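Local atomic coordinates of putative ESAT-6-like protein 6 (Mycobacterium tuberculosis, PDB entry 3OGI), a protein that is a small secreted helical protein of the WXG100 family, ESAT-6 subfamily, and probably acts together with a partner protein of the same kind. Residues A[26-31]-A[55-60]. Residues are numbered along the deposited sequence; the frame is centred on the assembly and turned at random.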
ATOM      1  N   ALA A  26       3.277  -8.793  -7.330  1.00 45.67           N
ATOM      2  CA  ALA A  26       4.424  -9.141  -6.490  1.00 46.31           C
ATOM      3  C   ALA A  26       4.459  -8.176  -5.307  1.00 39.49           C
ATOM      4  O   ALA A  26       4.690  -8.565  -4.163  1.00 42.13           O
ATOM      5  CB  ALA A  26       5.749  -9.097  -7.275  1.00 28.03           C
ATOM      6  N   GLU A  27       4.195  -6.912  -5.584  1.00 32.37           N
ATOM      7  CA  GLU A  27       4.217  -5.934  -4.509  1.00 44.63           C
ATOM      8  C   GLU A  27       3.118  -6.198  -3.461  1.00 51.31           C
ATOM      9  O   GLU A  27       3.338  -6.073  -2.264  1.00 53.55           O
ATOM     10  CB  GLU A  27       4.121  -4.506  -5.058  1.00 38.96           C
ATOM     11  CG  GLU A  27       3.953  -3.479  -3.940  1.00 51.00           C
ATOM     12  CD  GLU A  27       5.076  -3.525  -2.905  1.00 55.40           C
ATOM     13  OE1 GLU A  27       6.062  -4.263  -3.105  1.00 59.28           O
ATOM     14  OE2 GLU A  27       4.968  -2.824  -1.879  1.00 59.21           O
ATOM     15  N   HIS A  28       1.936  -6.556  -3.937  1.00 51.20           N
ATOM     16  CA  HIS A  28       0.829  -6.954  -3.087  1.00 52.17           C
ATOM     17  C   HIS A  28       1.237  -8.132  -2.200  1.00 56.02           C
ATOM     18  O   HIS A  28       0.958  -8.162  -0.996  1.00 55.22           O
ATOM     19  CB  HIS A  28      -0.342  -7.343  -3.987  1.00 50.38           C
ATOM     20  CG  HIS A  28      -1.473  -8.007  -3.277  1.00 51.75           C
ATOM     21  ND1 HIS A  28      -2.289  -8.931  -3.894  1.00 56.73           N
ATOM     22  CD2 HIS A  28      -1.941  -7.874  -2.013  1.00 51.05           C
ATOM     23  CE1 HIS A  28      -3.199  -9.355  -3.034  1.00 59.02           C
ATOM     24  NE2 HIS A  28      -3.011  -8.727  -1.886  1.00 57.01           N
ATOM     25  N   GLN A  29       1.905  -9.106  -2.796  1.00 56.93           N
ATOM     26  CA  GLN A  29       2.338 -10.262  -2.033  1.00 58.69           C
ATOM     27  C   GLN A  29       3.402  -9.847  -1.030  1.00 58.06           C
ATOM     28  O   GLN A  29       3.410 -10.314   0.101  1.00 62.67           O
ATOM     29  CB  GLN A  29       2.835 -11.362  -2.961  1.00 46.35           C
ATOM     30  CG  GLN A  29       1.731 -11.940  -3.821  1.00 44.86           C
ATOM     31  CD  GLN A  29       2.253 -12.656  -5.079  1.00 56.31           C
ATOM     32  OE1 GLN A  29       3.471 -12.715  -5.345  1.00 52.10           O
ATOM     33  NE2 GLN A  29       1.324 -13.201  -5.856  1.00 52.76           N
ATOM     34  N   ALA A  30       4.282  -8.945  -1.443  1.00 52.58           N
ATOM     35  CA  ALA A  30       5.277  -8.400  -0.528  1.00 52.77           C
ATOM     36  C   ALA A  30       4.581  -7.746   0.681  1.00 53.07           C
ATOM     37  O   ALA A  30       4.978  -7.939   1.837  1.00 56.24           O
ATOM     38  CB  ALA A  30       6.182  -7.397  -1.246  1.00 39.71           C
ATOM     39  N   ILE A  31       3.536  -6.983   0.415  1.00 41.86           N
ATOM     40  CA  ILE A  31       2.790  -6.347   1.498  1.00 45.70           C
ATOM     41  C   ILE A  31       2.162  -7.368   2.452  1.00 48.10           C
ATOM     42  O   ILE A  31       2.274  -7.242   3.664  1.00 52.86           O
ATOM     43  CB  ILE A  31       1.749  -5.356   0.960  1.00 39.88           C
ATOM     44  CG1 ILE A  31       2.469  -4.122   0.385  1.00 37.16           C
ATOM     45  CG2 ILE A  31       0.756  -4.964   2.075  1.00 38.91           C
ATOM     46  CD1 ILE A  31       1.614  -3.279  -0.532  1.00 47.12           C
ATOM     47  N   THR A  55      -8.315  -8.602   3.359  1.00 62.35           N
ATOM     48  CA  THR A  55      -9.378  -8.776   2.381  1.00 61.05           C
ATOM     49  C   THR A  55      -9.585  -7.506   1.549  1.00 57.83           C
ATOM     50  O   THR A  55      -9.708  -7.565   0.326  1.00 58.95           O
ATOM     51  CB  THR A  55     -10.713  -9.213   3.048  1.00 62.16           C
ATOM     52  OG1 THR A  55     -10.649 -10.604   3.373  1.00 54.84           O
ATOM     53  CG2 THR A  55     -11.906  -8.989   2.105  1.00 55.59           C
ATOM     54  N   GLN A  56      -9.631  -6.359   2.208  1.00 51.41           N
ATOM     55  CA  GLN A  56      -9.850  -5.110   1.490  1.00 65.21           C
ATOM     56  C   GLN A  56      -8.658  -4.785   0.605  1.00 62.64           C
ATOM     57  O   GLN A  56      -8.808  -4.356  -0.529  1.00 64.00           O
ATOM     58  CB  GLN A  56     -10.090  -3.964   2.463  1.00 72.33           C
ATOM     59  CG  GLN A  56     -11.519  -3.498   2.517  1.00 85.60           C
ATOM     60  CD  GLN A  56     -11.610  -2.047   2.946  1.00 97.88           C
ATOM     61  OE1 GLN A  56     -10.967  -1.168   2.362  1.00101.97           O
ATOM     62  NE2 GLN A  56     -12.393  -1.790   3.983  1.00100.66           N
ATOM     63  N   LEU A  57      -7.468  -4.975   1.151  1.00 59.58           N
ATOM     64  CA  LEU A  57      -6.255  -4.841   0.384  1.00 62.68           C
ATOM     65  C   LEU A  57      -6.414  -5.673  -0.888  1.00 62.16           C
ATOM     66  O   LEU A  57      -6.297  -5.161  -2.007  1.00 60.97           O
ATOM     67  CB  LEU A  57      -5.086  -5.362   1.212  1.00 60.11           C
ATOM     68  CG  LEU A  57      -3.717  -4.977   0.692  1.00 63.14           C
ATOM     69  CD1 LEU A  57      -3.565  -3.485   0.801  1.00 60.72           C
ATOM     70  CD2 LEU A  57      -2.638  -5.696   1.486  1.00 72.14           C
ATOM     71  N   GLY A  58      -6.714  -6.955  -0.697  1.00 55.08           N
ATOM     72  CA  GLY A  58      -6.914  -7.871  -1.802  1.00 51.06           C
ATOM     73  C   GLY A  58      -7.855  -7.338  -2.860  1.00 53.72           C
ATOM     74  O   GLY A  58      -7.514  -7.333  -4.036  1.00 59.88           O
ATOM     75  N   ARG A  59      -9.031  -6.882  -2.438  1.00 61.58           N
ATOM     76  CA  ARG A  59     -10.071  -6.431  -3.363  1.00 68.26           C
ATOM     77  C   ARG A  59      -9.532  -5.404  -4.325  1.00 67.50           C
ATOM     78  O   ARG A  59      -9.760  -5.501  -5.535  1.00 71.69           O
ATOM     79  CB  ARG A  59     -11.258  -5.816  -2.618  1.00 74.64           C
ATOM     80  CG  ARG A  59     -12.104  -6.798  -1.836  1.00 92.96           C
ATOM     81  CD  ARG A  59     -13.276  -6.089  -1.152  1.00109.96           C
ATOM     82  NE  ARG A  59     -13.887  -6.916  -0.110  1.00122.57           N
ATOM     83  CZ  ARG A  59     -14.884  -7.773  -0.315  1.00130.87           C
ATOM     84  NH1 ARG A  59     -15.395  -7.923  -1.532  1.00133.49           N
ATOM     85  NH2 ARG A  59     -15.375  -8.481   0.698  1.00131.37           N
ATOM     86  N   ASN A  60      -8.821  -4.416  -3.781  1.00 57.67           N
ATOM     87  CA  ASN A  60      -8.333  -3.305  -4.591  1.00 55.95           C
ATOM     88  C   ASN A  60      -7.269  -3.719  -5.595  1.00 57.00           C
ATOM     89  O   ASN A  60      -7.311  -3.320  -6.755  1.00 60.31           O
ATOM     90  CB  ASN A  60      -7.843  -2.170  -3.708  1.00 53.67           C
ATOM     91  CG  ASN A  60      -8.972  -1.511  -2.953  1.00 60.52           C
ATOM     92  OD1 ASN A  60      -9.706  -0.691  -3.504  1.00 63.63           O
ATOM     93  ND2 ASN A  60      -9.131  -1.877  -1.691  1.00 64.25           N
TER
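H28 reaches across from helix 14-37 to L57 and G58 on helix 51-66, where the axes of 26-31 and 55-60 run antiparallel at 175° and approach to 11.1 Å. From CB the histidine heads toward the other helix, and with CG anti to the backbone N (chi1 170°) the ring is carried toward helix 51-66. Its CD2 meets L57 at the ring edge, near the ring plane, 4.2 Å from L57 CD2. Further out, NE2 lies 4.0 Å from G58 CA and CE1 approaches the same carbon, which is placed neither over the face nor at the edge of the ring. The glycine has no side chain, and the NE2 side of the imidazole rests near its CA, so the contact there is with the backbone of helix 51-66 itself. ND1, the other ring nitrogen, is hydrogen-bonded to E25 OE1, and the ring also stacks with F61, so the histidine is held from both helices. L57 comes from the other helix and runs alongside H28, its CG likewise anti to the backbone N (chi1 -165°), and L57 CD2 lies 3.5 Å from I31 CG2. One leucine methyl thus touches both the isoleucine and the imidazole edge. This is the antiparallel helical hairpin of the WXG100 fold, and I31 and N60 also pack against the second chain. No hydrogen bond links the two segments; cohesion here rests on van der Waals contact, while ND1 of the imidazole is hydrogen-bonded to a carboxylate of its own helix.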